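Local coordinates for GphF (Cystobacter violaceus, PDB 6MFC), which probably acts as a decarboxylase that uses a GNAT-like fold to supply a starter unit at the beginning of polyketide biosynthesis, at residues H26-A31 with W70-E75; D35-C40 with A53-L58; E43-P48 with V119-R124; A96-L101 with G200-D205; P182-H187 with V213-A218. All blocks are in the same frame, centred on the assembly; numbering follows the deposited sequence.

From the N terminus, strand 27-30 returns to strand 70-74 in interaction 1, closing a loop that contains helices 36-46 and 55-64. Interaction 2, between those helices, is nested inside it, and the two touch where Arg29 meets Asp35. Interaction 3 crosses both, tying the end of helix 36-46 to the loop after strand 111-119; Glu43 and Ala53 join it to interaction 2. Interaction 4 reaches from the loop after strand 77-87 to the loop 200-205, so it crosses interaction 3 and also interaction 5, which sets helix 182-190 against strand 212-218. Interactions 1 and 5 lie on the same seven-stranded sheet, with interactions 1 and 4 on opposite sides of the chain's centre.

Interaction 1: residues H26-A31 with W70-E75; sequences HRIRHA and WVLLHE
Strands 27-30 and 70-74 run antiparallel at 154°, with Arg29 and Val71 as a hydrogen-bonded pair between the non-hydrogen-bonded pairs Ile28-Leu72 and His30-Trp70. The Val71 N to Arg29 O bond is 2.8 Å, and Arg29 N returns to Val71 O at 3.2 Å. Leu73 N reaches Arg27 O at 2.8 Å, whereas the reverse bond is weak. On the face toward helix 128-140, Ile28 CG1 packs against Leu72 CD1 at 3.6 Å, and both side chains continue onto Leu132. On the other face, the methyl CG2 of Val71 sits over the centre of the Arg29 guanidinium, 3.8 Å above its plane. With chi1 at 60°, Arg29 CG lies between its own backbone N and carbonyl carbon, and the chain then runs straight out to NE, passing Val71 CG2 at 3.7 Å from CG. The charged end goes on to a salt bridge with Asp35. At the end of the ladder, His30 lies alongside Trp70 at an oblique 33° between planes, with His30 ND1 over one face of the indole toward its rim and held by Cys69 O. This pairs the first two strands of the GNAT fold. The Val71 methyl shields one face of the ion pair, which probably strengthens the attraction between Arg29 and Asp35, and methyl and salt bridge together probably restrict how the guanidinium can turn.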
# COMPACT_ATOMS: atom_id res chain seq x y z
N HIS A 26 -7.47 -15.77 -14.04
CA HIS A 26 -6.54 -15.08 -13.16
C HIS A 26 -5.32 -15.94 -12.86
O HIS A 26 -5.41 -17.16 -12.81
CB HIS A 26 -7.23 -14.69 -11.85
CG HIS A 26 -7.38 -15.83 -10.89
ND1 HIS A 26 -7.94 -17.04 -11.25
CD2 HIS A 26 -7.04 -15.95 -9.58
CE1 HIS A 26 -7.93 -17.85 -10.21
NE2 HIS A 26 -7.39 -17.21 -9.18
N ARG A 27 -4.17 -15.29 -12.68
CA ARG A 27 -2.94 -15.98 -12.31
C ARG A 27 -2.03 -15.00 -11.58
O ARG A 27 -1.77 -13.91 -12.08
CB ARG A 27 -2.23 -16.55 -13.53
CG ARG A 27 -0.81 -17.03 -13.24
CD ARG A 27 -0.23 -17.84 -14.39
NE ARG A 27 1.17 -18.17 -14.16
CZ ARG A 27 2.19 -17.54 -14.75
NH1 ARG A 27 1.95 -16.55 -15.60
NH2 ARG A 27 3.44 -17.90 -14.49
N ILE A 28 -1.57 -15.40 -10.40
CA ILE A 28 -0.69 -14.58 -9.57
C ILE A 28 0.68 -15.24 -9.53
O ILE A 28 0.79 -16.45 -9.28
CB ILE A 28 -1.26 -14.40 -8.15
CG1 ILE A 28 -2.47 -13.46 -8.19
CG2 ILE A 28 -0.20 -13.86 -7.21
CD1 ILE A 28 -3.10 -13.21 -6.84
N ARG A 29 1.72 -14.45 -9.79
CA ARG A 29 3.09 -14.93 -9.76
C ARG A 29 3.99 -13.82 -9.22
O ARG A 29 3.58 -12.66 -9.11
CB ARG A 29 3.56 -15.38 -11.15
CG ARG A 29 3.52 -14.29 -12.20
CD ARG A 29 4.27 -14.70 -13.46
NE ARG A 29 4.24 -13.66 -14.48
CZ ARG A 29 5.07 -12.63 -14.54
NH1 ARG A 29 6.02 -12.49 -13.62
NH2 ARG A 29 4.97 -11.73 -15.51
N HIS A 30 5.22 -14.19 -8.89
CA HIS A 30 6.18 -13.20 -8.41
C HIS A 30 6.54 -12.22 -9.52
O HIS A 30 6.55 -12.56 -10.70
CB HIS A 30 7.45 -13.89 -7.90
CG HIS A 30 7.33 -14.44 -6.51
ND1 HIS A 30 6.89 -13.68 -5.45
CD2 HIS A 30 7.61 -15.66 -6.01
CE1 HIS A 30 6.89 -14.42 -4.35
NE2 HIS A 30 7.33 -15.63 -4.67
N ALA A 31 6.82 -10.98 -9.12
CA ALA A 31 7.25 -9.98 -10.07
C ALA A 31 8.67 -10.27 -10.54
O ALA A 31 9.54 -10.66 -9.74
CB ALA A 31 7.18 -8.58 -9.46
N TRP A 70 4.33 -9.44 -6.14
CA TRP A 70 3.49 -10.28 -6.98
C TRP A 70 2.78 -9.45 -8.03
O TRP A 70 2.54 -8.25 -7.85
CB TRP A 70 2.45 -11.05 -6.16
CG TRP A 70 3.04 -12.03 -5.20
CD1 TRP A 70 3.21 -13.36 -5.39
CD2 TRP A 70 3.52 -11.74 -3.88
NE1 TRP A 70 3.78 -13.93 -4.27
CE2 TRP A 70 3.98 -12.96 -3.33
CE3 TRP A 70 3.61 -10.58 -3.11
CZ2 TRP A 70 4.52 -13.04 -2.05
CZ3 TRP A 70 4.14 -10.66 -1.84
CH2 TRP A 70 4.59 -11.88 -1.32
N VAL A 71 2.44 -10.10 -9.14
CA VAL A 71 1.63 -9.50 -10.19
C VAL A 71 0.40 -10.37 -10.40
O VAL A 71 0.44 -11.59 -10.20
CB VAL A 71 2.41 -9.33 -11.51
CG1 VAL A 71 3.54 -8.33 -11.33
CG2 VAL A 71 2.95 -10.67 -11.99
N LEU A 72 -0.70 -9.74 -10.80
CA LEU A 72 -1.93 -10.43 -11.13
C LEU A 72 -2.18 -10.30 -12.63
O LEU A 72 -2.17 -9.19 -13.17
CB LEU A 72 -3.12 -9.87 -10.34
CG LEU A 72 -4.51 -10.40 -10.70
CD1 LEU A 72 -4.53 -11.92 -10.73
CD2 LEU A 72 -5.54 -9.88 -9.73
N LEU A 73 -2.39 -11.44 -13.29
CA LEU A 73 -2.55 -11.48 -14.74
C LEU A 73 -4.01 -11.70 -15.09
O LEU A 73 -4.65 -12.63 -14.59
CB LEU A 73 -1.69 -12.59 -15.35
CG LEU A 73 -0.19 -12.49 -15.13
CD1 LEU A 73 0.53 -13.60 -15.87
CD2 LEU A 73 0.32 -11.13 -15.57
N HIS A 74 -4.54 -10.84 -15.96
CA HIS A 74 -5.88 -10.99 -16.51
C HIS A 74 -5.82 -10.72 -18.00
O HIS A 74 -5.38 -9.64 -18.41
CB HIS A 74 -6.88 -10.05 -15.82
CG HIS A 74 -8.29 -10.22 -16.28
ND1 HIS A 74 -9.04 -11.34 -15.98
CD2 HIS A 74 -9.09 -9.43 -17.03
CE1 HIS A 74 -10.24 -11.22 -16.52
NE2 HIS A 74 -10.29 -10.07 -17.16
N GLU A 75 -6.25 -11.70 -18.80
CA GLU A 75 -6.17 -11.62 -20.26
C GLU A 75 -4.72 -11.43 -20.72
O GLU A 75 -4.44 -10.71 -21.68
CB GLU A 75 -7.07 -10.50 -20.81
CG GLU A 75 -8.52 -10.60 -20.36
CD GLU A 75 -9.29 -11.69 -21.08
OE1 GLU A 75 -8.83 -12.14 -22.15
OE2 GLU A 75 -10.35 -12.11 -20.57

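Interaction 2: residues D35-C40 with A53-L58; sequences DLDALC and ASRAEL
Leu36 and Leu58 bring together the starts of helices 36-46 and 55-64, the helical pair that links the first two strands of a GNAT fold. The packed part is the buried one, made by Leu36, Leu39 and Leu58. Leu36 CD1 lies 4.0 Å from Leu58 CB, and Leu58 CD1 slips in beside the next turn of helix 36-46, reaching the carbonyl Leu39 O at 3.5 Å and the sulfur Cys40 SG at 4.0 Å. Leu39 and Leu58 both extend to Tyr83 of strand 77-87, which continues this apolar layer into the sheet. The solvent side belongs to exposed Arg55. Its CG is anti to the backbone N (chi1 -171°), and the chain stays extended as far as NE, so it is laid across Leu36 at about a right angle. The methyl Leu36 CD2 meets Arg55 NE at 3.4 Å, while Cys40 SG flanks the aliphatic stem. Beyond this the guanidinium reaches exposed Asp37, but the carboxylate is turned 77° from it and no N-H points at the oxygen; the attraction is one of charge alone, over a long 3.7 Å from Arg55 NH1 to Asp37 OD2. At the start of the second helix, Ser54 is the N-cap, its OG accepting from Glu57 N at 3.1 Å.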
# COMPACT_ATOMS: atom_id res chain seq x y z
N ASP A 35 9.05 -7.60 -16.17
CA ASP A 35 7.74 -6.97 -16.11
C ASP A 35 7.80 -5.48 -15.85
O ASP A 35 6.76 -4.85 -15.65
CB ASP A 35 6.89 -7.64 -15.02
CG ASP A 35 6.92 -9.14 -15.11
OD1 ASP A 35 7.59 -9.68 -16.01
OD2 ASP A 35 6.26 -9.80 -14.27
N LEU A 36 9.01 -4.89 -15.87
CA LEU A 36 9.17 -3.51 -15.45
C LEU A 36 8.38 -2.55 -16.34
O LEU A 36 7.78 -1.59 -15.85
CB LEU A 36 10.65 -3.14 -15.45
CG LEU A 36 11.03 -1.74 -14.98
CD1 LEU A 36 10.51 -1.48 -13.57
CD2 LEU A 36 12.54 -1.56 -15.04
N ASP A 37 8.37 -2.80 -17.66
CA ASP A 37 7.62 -1.93 -18.56
C ASP A 37 6.12 -2.00 -18.30
O ASP A 37 5.42 -1.00 -18.44
CB ASP A 37 7.93 -2.29 -20.01
CG ASP A 37 9.41 -2.26 -20.32
OD1 ASP A 37 10.14 -3.10 -19.75
OD2 ASP A 37 9.84 -1.41 -21.12
N ALA A 38 5.62 -3.18 -17.92
CA ALA A 38 4.21 -3.31 -17.57
C ALA A 38 3.93 -2.71 -16.20
O ALA A 38 2.88 -2.09 -15.99
CB ALA A 38 3.79 -4.78 -17.61
N LEU A 39 4.85 -2.88 -15.25
CA LEU A 39 4.66 -2.31 -13.92
C LEU A 39 4.64 -0.78 -13.97
O LEU A 39 3.91 -0.15 -13.20
CB LEU A 39 5.76 -2.80 -12.97
CG LEU A 39 5.77 -4.31 -12.70
CD1 LEU A 39 6.89 -4.68 -11.73
CD2 LEU A 39 4.42 -4.77 -12.17
N CYS A 40 5.43 -0.19 -14.86
CA CYS A 40 5.37 1.26 -15.05
C CYS A 40 4.07 1.66 -15.73
O CYS A 40 3.47 2.69 -15.38
CB CYS A 40 6.57 1.74 -15.86
SG CYS A 40 8.16 1.58 -15.02
N ALA A 53 5.41 6.17 -8.86
CA ALA A 53 6.77 5.73 -8.62
C ALA A 53 7.57 5.78 -9.92
O ALA A 53 7.03 5.57 -11.01
CB ALA A 53 6.79 4.31 -8.05
N SER A 54 8.85 6.07 -9.80
CA SER A 54 9.71 6.08 -10.97
C SER A 54 10.02 4.65 -11.41
O SER A 54 9.81 3.69 -10.67
CB SER A 54 11.00 6.85 -10.69
OG SER A 54 11.77 6.18 -9.70
N ARG A 55 10.54 4.53 -12.63
CA ARG A 55 11.01 3.22 -13.09
C ARG A 55 12.13 2.70 -12.20
O ARG A 55 12.23 1.49 -11.98
CB ARG A 55 11.49 3.32 -14.54
CG ARG A 55 11.80 1.98 -15.18
CD ARG A 55 12.45 2.15 -16.55
NE ARG A 55 12.40 0.92 -17.34
CZ ARG A 55 12.88 0.81 -18.57
NH1 ARG A 55 12.79 -0.34 -19.22
NH2 ARG A 55 13.46 1.85 -19.16
N ALA A 56 12.96 3.60 -11.66
CA ALA A 56 14.03 3.18 -10.77
C ALA A 56 13.49 2.63 -9.46
O ALA A 56 13.98 1.61 -8.96
CB ALA A 56 14.98 4.35 -10.51
N GLU A 57 12.47 3.28 -8.89
CA GLU A 57 11.91 2.80 -7.63
C GLU A 57 11.18 1.48 -7.82
O GLU A 57 11.30 0.58 -6.98
CB GLU A 57 10.97 3.85 -7.04
CG GLU A 57 10.20 3.36 -5.81
CD GLU A 57 11.11 2.97 -4.66
OE1 GLU A 57 12.21 3.56 -4.54
OE2 GLU A 57 10.74 2.07 -3.88
N LEU A 58 10.42 1.35 -8.91
CA LEU A 58 9.73 0.09 -9.17
C LEU A 58 10.73 -1.05 -9.35
O LEU A 58 10.48 -2.18 -8.91
CB LEU A 58 8.83 0.22 -10.40
CG LEU A 58 7.57 1.05 -10.19
CD1 LEU A 58 6.66 0.98 -11.41
CD2 LEU A 58 6.84 0.60 -8.94

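Interaction 3: residues E43-P48 with V119-R124; sequences EARCWP and VDPAVR
The guanidinium of Arg45 meets the loop 119-124 by its edge: Asp120 OD1 and Pro121 CD lie near its plane, with Ala122 CB at an oblique angle. The carboxylate of Asp120 is turned 40° from it. Arg45 NH1 makes the salt bridge to Asp120 OD1, modelled at 2.5 Å, a value not to be pressed at this resolution. A bend at chi3 (130°) brings the nitrogen round to the carboxylate. OD1 of Asp120 also uses its anti lone pair for the backbone N of Ala122, at 2.8 Å, which makes an Asx turn. Pro121 CG rests on the carbonyl Arg45 O at 3.4 Å, and Cys46 SG lies 3.3 Å from Val119 O. In GNAT acetyltransferases the segment between this strand and the following helix cradles the cofactor's pyrophosphate. Because one carboxylate oxygen serves both the turn and the arginine, the charge on Asp120 is probably well stabilised, and the end of helix 36-46 is tied to the loop's conformation.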
# COMPACT_ATOMS: atom_id res chain seq x y z
N GLU A 43 1.43 1.50 -13.25
CA GLU A 43 1.61 2.62 -12.32
C GLU A 43 1.03 3.91 -12.90
O GLU A 43 0.49 4.74 -12.15
CB GLU A 43 3.09 2.79 -11.99
CG GLU A 43 3.39 3.82 -10.91
CD GLU A 43 3.19 3.27 -9.50
OE1 GLU A 43 2.64 2.16 -9.36
OE2 GLU A 43 3.59 3.96 -8.55
N ALA A 44 1.14 4.09 -14.21
CA ALA A 44 0.66 5.33 -14.82
C ALA A 44 -0.86 5.38 -14.89
O ALA A 44 -1.45 6.47 -14.82
CB ALA A 44 1.26 5.50 -16.21
N ARG A 45 -1.51 4.23 -15.03
CA ARG A 45 -2.97 4.19 -15.05
C ARG A 45 -3.57 4.34 -13.66
O ARG A 45 -4.67 4.88 -13.52
CB ARG A 45 -3.46 2.88 -15.68
CG ARG A 45 -3.19 2.78 -17.17
CD ARG A 45 -3.53 1.40 -17.70
NE ARG A 45 -4.39 1.46 -18.88
CZ ARG A 45 -5.71 1.30 -18.86
NH1 ARG A 45 -6.33 1.07 -17.71
NH2 ARG A 45 -6.41 1.38 -19.99
N CYS A 46 -2.87 3.87 -12.62
CA CYS A 46 -3.45 3.90 -11.28
C CYS A 46 -3.22 5.23 -10.58
O CYS A 46 -4.02 5.60 -9.71
CB CYS A 46 -2.88 2.76 -10.44
SG CYS A 46 -3.25 1.11 -11.08
N TRP A 47 -2.17 5.96 -10.93
CA TRP A 47 -1.82 7.16 -10.20
C TRP A 47 -1.57 8.33 -11.15
O TRP A 47 -1.04 8.14 -12.25
CB TRP A 47 -0.57 6.93 -9.34
CG TRP A 47 -0.73 5.82 -8.36
CD1 TRP A 47 -0.37 4.51 -8.54
CD2 TRP A 47 -1.29 5.91 -7.05
NE1 TRP A 47 -0.67 3.78 -7.41
CE2 TRP A 47 -1.24 4.62 -6.48
CE3 TRP A 47 -1.83 6.95 -6.29
CZ2 TRP A 47 -1.70 4.35 -5.20
CZ3 TRP A 47 -2.29 6.69 -5.02
CH2 TRP A 47 -2.23 5.39 -4.48
N PRO A 48 -1.94 9.54 -10.75
CA PRO A 48 -1.53 10.73 -11.51
C PRO A 48 -0.04 10.97 -11.37
O PRO A 48 0.62 10.45 -10.47
CB PRO A 48 -2.35 11.86 -10.88
CG PRO A 48 -2.62 11.38 -9.50
CD PRO A 48 -2.77 9.89 -9.58
N VAL A 119 -4.26 -1.83 -8.73
CA VAL A 119 -5.16 -2.59 -9.58
C VAL A 119 -5.64 -1.66 -10.68
O VAL A 119 -6.02 -0.52 -10.41
CB VAL A 119 -6.35 -3.17 -8.79
CG1 VAL A 119 -7.23 -4.01 -9.71
CG2 VAL A 119 -5.86 -4.00 -7.61
N ASP A 120 -5.61 -2.15 -11.92
CA ASP A 120 -5.96 -1.31 -13.06
C ASP A 120 -7.37 -0.76 -12.90
O ASP A 120 -8.29 -1.52 -12.55
CB ASP A 120 -5.84 -2.11 -14.36
CG ASP A 120 -5.88 -1.24 -15.60
OD1 ASP A 120 -6.89 -0.53 -15.81
OD2 ASP A 120 -4.90 -1.25 -16.37
N PRO A 121 -7.59 0.54 -13.11
CA PRO A 121 -8.94 1.10 -12.95
C PRO A 121 -9.98 0.48 -13.86
O PRO A 121 -11.18 0.60 -13.58
CB PRO A 121 -8.74 2.59 -13.26
CG PRO A 121 -7.29 2.84 -12.98
CD PRO A 121 -6.58 1.58 -13.38
N ALA A 122 -9.57 -0.18 -14.95
CA ALA A 122 -10.52 -0.81 -15.85
C ALA A 122 -11.01 -2.16 -15.36
O ALA A 122 -11.95 -2.71 -15.95
CB ALA A 122 -9.90 -0.97 -17.24
N VAL A 123 -10.42 -2.71 -14.30
CA VAL A 123 -10.80 -4.02 -13.80
C VAL A 123 -11.23 -3.91 -12.34
O VAL A 123 -10.92 -4.79 -11.52
CB VAL A 123 -9.65 -5.03 -13.95
CG1 VAL A 123 -10.19 -6.45 -14.10
CG2 VAL A 123 -8.76 -4.67 -15.14
N ARG A 124 -11.94 -2.84 -12.00
CA ARG A 124 -12.38 -2.65 -10.62
C ARG A 124 -13.57 -3.53 -10.27
O ARG A 124 -13.70 -3.95 -9.12
CB ARG A 124 -12.72 -1.18 -10.37
CG ARG A 124 -11.53 -0.24 -10.46
CD ARG A 124 -10.34 -0.77 -9.67
NE ARG A 124 -9.18 0.10 -9.77
CZ ARG A 124 -8.75 0.89 -8.79
NH1 ARG A 124 -9.38 0.91 -7.62
NH2 ARG A 124 -7.68 1.65 -8.97

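Interaction 4: residues A96-L101 with G200-D205; sequences ARHSEL and GYRPED. With GOL (glycerol), chain D.
Tyr201 and His98 carry most of the surface buried between these two loops, and they meet twice. His98 N donates to Tyr201 O at 2.9 Å, and His98 ND1 shares a nearly straight hydrogen bond of 2.9 Å with Tyr201 OH, which sits in the plane at the imidazole edge. His98 CB lies over the face of the tyrosine ring, 4.0 Å from its centroid. The guanidinium of Arg202 stacks on one imidazole face, their planes 28° apart. The stack and the ND1 bond probably hold the ring's rotation, and His98 NE2 points to a glycerol, probably from the crystallisation liquor, bonding its O2 at 3.3 Å. Glycerol O3 takes bonds from both Arg202 NH1 and NH2, so His98 and Arg202 grip the same glycerol, which may mark a polar pocket. Arg97 lays its guanidinium face over Pro203 CG. The contact joins the loop after strand 77-87 to the one before strand 212-218; Leu115 O of strand 111-119 also binds the glycerol, and Leu101 leans on that strand.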
# COMPACT_ATOMS: atom_id res chain seq x y z
N ALA A 96 8.65 8.37 9.11
CA ALA A 96 9.24 7.90 7.86
C ALA A 96 8.69 8.70 6.69
O ALA A 96 7.51 9.06 6.67
CB ALA A 96 8.96 6.41 7.65
N ARG A 97 9.56 9.00 5.73
CA ARG A 97 9.16 9.65 4.49
C ARG A 97 8.86 8.60 3.43
O ARG A 97 9.36 7.47 3.47
CB ARG A 97 10.25 10.60 4.01
CG ARG A 97 10.63 11.67 5.02
CD ARG A 97 9.68 12.86 4.98
NE ARG A 97 10.09 13.83 3.96
CZ ARG A 97 9.60 15.07 3.87
NH1 ARG A 97 8.69 15.49 4.74
NH2 ARG A 97 10.03 15.88 2.92
N HIS A 98 8.02 8.98 2.46
CA HIS A 98 7.63 8.05 1.40
C HIS A 98 8.82 7.69 0.52
O HIS A 98 8.98 6.53 0.12
CB HIS A 98 6.50 8.65 0.56
CG HIS A 98 5.95 7.72 -0.47
ND1 HIS A 98 5.42 6.49 -0.14
CD2 HIS A 98 5.84 7.83 -1.81
CE1 HIS A 98 5.00 5.88 -1.24
NE2 HIS A 98 5.25 6.68 -2.27
N SER A 99 9.66 8.68 0.20
CA SER A 99 10.78 8.43 -0.70
C SER A 99 11.93 7.72 0.01
O SER A 99 12.64 6.93 -0.63
CB SER A 99 11.27 9.76 -1.29
OG SER A 99 11.48 10.72 -0.27
N GLU A 100 12.11 7.96 1.30
CA GLU A 100 13.24 7.42 2.04
C GLU A 100 12.84 6.16 2.81
O GLU A 100 12.99 6.06 4.02
CB GLU A 100 13.80 8.48 2.99
CG GLU A 100 13.59 9.91 2.52
CD GLU A 100 13.93 10.93 3.59
OE1 GLU A 100 14.57 10.54 4.60
OE2 GLU A 100 13.57 12.11 3.43
N LEU A 101 12.32 5.18 2.07
CA LEU A 101 11.80 3.96 2.68
C LEU A 101 12.70 2.75 2.55
O LEU A 101 12.52 1.79 3.31
CB LEU A 101 10.43 3.60 2.08
CG LEU A 101 9.21 4.35 2.63
CD1 LEU A 101 7.93 3.79 2.03
CD2 LEU A 101 9.18 4.28 4.15
N GLY A 200 3.59 14.81 7.29
CA GLY A 200 4.57 15.06 6.24
C GLY A 200 5.15 13.81 5.63
O GLY A 200 6.27 13.85 5.11
N TYR A 201 4.42 12.70 5.68
CA TYR A 201 4.92 11.45 5.10
C TYR A 201 5.16 11.58 3.61
O TYR A 201 6.16 11.08 3.08
CB TYR A 201 3.94 10.31 5.40
CG TYR A 201 4.20 9.04 4.63
CD1 TYR A 201 5.07 8.08 5.12
CD2 TYR A 201 3.57 8.79 3.41
CE1 TYR A 201 5.32 6.91 4.42
CE2 TYR A 201 3.81 7.62 2.71
CZ TYR A 201 4.68 6.69 3.22
OH TYR A 201 4.92 5.52 2.52
N ARG A 202 4.25 12.25 2.90
CA ARG A 202 4.28 12.34 1.44
C ARG A 202 3.83 13.74 1.05
O ARG A 202 2.66 13.97 0.72
CB ARG A 202 3.39 11.27 0.81
CG ARG A 202 3.61 11.03 -0.67
CD ARG A 202 2.77 9.85 -1.13
NE ARG A 202 3.01 9.51 -2.53
CZ ARG A 202 2.40 8.51 -3.17
NH1 ARG A 202 1.50 7.77 -2.53
NH2 ARG A 202 2.68 8.27 -4.44
N PRO A 203 4.75 14.71 1.08
CA PRO A 203 4.35 16.11 0.88
C PRO A 203 3.65 16.39 -0.44
O PRO A 203 2.89 17.36 -0.53
CB PRO A 203 5.67 16.88 0.98
CG PRO A 203 6.55 15.99 1.80
CD PRO A 203 6.18 14.59 1.42
N GLU A 204 3.89 15.58 -1.48
CA GLU A 204 3.19 15.78 -2.74
C GLU A 204 1.76 15.26 -2.71
O GLU A 204 1.00 15.55 -3.65
CB GLU A 204 3.96 15.11 -3.89
CG GLU A 204 4.07 13.60 -3.78
CD GLU A 204 5.27 13.15 -2.97
OE1 GLU A 204 5.86 13.99 -2.25
OE2 GLU A 204 5.64 11.96 -3.05
N ASP A 205 1.38 14.52 -1.67
CA ASP A 205 0.01 14.03 -1.52
C ASP A 205 -0.81 15.11 -0.82
O ASP A 205 -1.07 15.07 0.38
CB ASP A 205 0.01 12.71 -0.75
CG ASP A 205 -1.30 11.97 -0.86
OD1 ASP A 205 -2.24 12.48 -1.52
OD2 ASP A 205 -1.40 10.85 -0.30
C1 GOL D . 3.77 4.09 -3.95
O1 GOL D . 3.18 2.83 -4.08
C2 GOL D . 3.83 4.70 -5.36
O2 GOL D . 4.51 5.91 -5.38
C3 GOL D . 2.35 4.84 -5.79
O3 GOL D . 1.68 5.42 -4.72

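Interaction 5: residues P182-H187 with V213-A218; sequences PVLGFH and VIVIHA
His187 ND1 and His217 NE2 are 3.1 Å apart in a hydrogen bond in which either may be the donor. The rings meet rim to rim with their planes at 60°, and His217 NE2 lies in the plane of the His187 ring. Both faces of that ring are taken: Phe186 CD2 lies over one, toward the rim, and Val215 CG2 over the opposite one, 4.2 Å from the centroid, as a CH-pi contact. A chi1 of -66° carries the His187 ring over Val215, whose side chain crosses it at about a right angle. This is a helix laid on a beta-sheet: segment 182-187 of the helix and 213-218 of the strand run 22° apart, with their axes 9.9 Å from each other. One turn earlier, Leu184 CD2 packs against both Val215 CG1 (3.7 Å) and Val213 CG1 (3.8 Å). Val172 of helix 168-172 touches both Leu184 and Val213. A pentaethylene glycol, probably from the crystallisation liquor, lies about 3 Å from the His187 side chain.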
# COMPACT_ATOMS: atom_id res chain seq x y z
N PRO A 182 -13.00 5.33 1.51
CA PRO A 182 -12.91 4.09 0.72
C PRO A 182 -11.51 3.50 0.67
O PRO A 182 -11.35 2.28 0.74
CB PRO A 182 -13.39 4.52 -0.67
CG PRO A 182 -14.20 5.76 -0.43
CD PRO A 182 -13.55 6.45 0.73
N VAL A 183 -10.48 4.35 0.54
CA VAL A 183 -9.12 3.85 0.47
C VAL A 183 -8.68 3.28 1.82
O VAL A 183 -7.93 2.30 1.87
CB VAL A 183 -8.17 4.96 -0.01
CG1 VAL A 183 -6.80 4.38 -0.36
CG2 VAL A 183 -8.77 5.68 -1.21
N LEU A 184 -9.14 3.87 2.92
CA LEU A 184 -8.82 3.33 4.23
C LEU A 184 -9.71 2.14 4.58
O LEU A 184 -9.23 1.14 5.13
CB LEU A 184 -8.94 4.41 5.30
CG LEU A 184 -7.61 5.01 5.76
CD1 LEU A 184 -7.83 6.05 6.85
CD2 LEU A 184 -6.69 3.91 6.25
N GLY A 185 -11.01 2.23 4.26
CA GLY A 185 -11.91 1.12 4.50
C GLY A 185 -11.51 -0.16 3.78
O GLY A 185 -11.98 -1.24 4.16
N PHE A 186 -10.67 -0.05 2.75
CA PHE A 186 -10.13 -1.24 2.10
C PHE A 186 -9.32 -2.08 3.08
O PHE A 186 -9.46 -3.31 3.13
CB PHE A 186 -9.28 -0.83 0.90
CG PHE A 186 -8.60 -1.98 0.21
CD1 PHE A 186 -9.33 -2.89 -0.52
CD2 PHE A 186 -7.22 -2.13 0.28
CE1 PHE A 186 -8.71 -3.95 -1.16
CE2 PHE A 186 -6.60 -3.19 -0.36
CZ PHE A 186 -7.34 -4.10 -1.08
N HIS A 187 -8.47 -1.43 3.88
CA HIS A 187 -7.69 -2.16 4.88
C HIS A 187 -8.49 -2.38 6.16
O HIS A 187 -8.42 -3.46 6.76
CB HIS A 187 -6.40 -1.42 5.18
CG HIS A 187 -5.45 -1.36 4.02
ND1 HIS A 187 -4.59 -2.38 3.72
CD2 HIS A 187 -5.23 -0.39 3.10
CE1 HIS A 187 -3.88 -2.05 2.65
NE2 HIS A 187 -4.25 -0.85 2.26
N VAL A 213 -1.40 7.37 6.84
CA VAL A 213 -2.07 6.60 7.89
C VAL A 213 -1.45 5.22 7.96
O VAL A 213 -1.41 4.49 6.96
CB VAL A 213 -3.58 6.52 7.63
CG1 VAL A 213 -4.24 5.61 8.66
CG2 VAL A 213 -4.20 7.90 7.66
N ILE A 214 -0.96 4.85 9.14
CA ILE A 214 -0.37 3.54 9.36
C ILE A 214 -1.49 2.53 9.64
O ILE A 214 -2.24 2.68 10.60
CB ILE A 214 0.64 3.57 10.51
CG1 ILE A 214 1.79 4.51 10.19
CG2 ILE A 214 1.16 2.17 10.80
CD1 ILE A 214 2.81 4.62 11.30
N VAL A 215 -1.59 1.52 8.79
CA VAL A 215 -2.51 0.41 9.00
C VAL A 215 -1.70 -0.82 9.38
O VAL A 215 -0.57 -1.01 8.91
CB VAL A 215 -3.38 0.13 7.75
CG1 VAL A 215 -4.25 1.34 7.44
CG2 VAL A 215 -2.51 -0.21 6.55
N ILE A 216 -2.27 -1.65 10.25
CA ILE A 216 -1.59 -2.84 10.75
C ILE A 216 -2.52 -4.03 10.61
O ILE A 216 -3.61 -4.05 11.18
CB ILE A 216 -1.15 -2.68 12.22
CG1 ILE A 216 -0.20 -1.49 12.37
CG2 ILE A 216 -0.49 -3.95 12.72
CD1 ILE A 216 0.25 -1.25 13.80
N HIS A 217 -2.08 -5.03 9.84
CA HIS A 217 -2.81 -6.29 9.69
C HIS A 217 -2.16 -7.32 10.60
O HIS A 217 -1.17 -7.95 10.23
CB HIS A 217 -2.81 -6.77 8.24
CG HIS A 217 -3.66 -5.95 7.32
ND1 HIS A 217 -4.98 -6.25 7.07
CD2 HIS A 217 -3.38 -4.86 6.57
CE1 HIS A 217 -5.48 -5.38 6.22
NE2 HIS A 217 -4.52 -4.52 5.90
N ALA A 218 -2.71 -7.49 11.80
CA ALA A 218 -2.25 -8.55 12.68
C ALA A 218 -2.50 -9.91 12.03
O ALA A 218 -3.47 -10.10 11.29
CB ALA A 218 -2.97 -8.47 14.03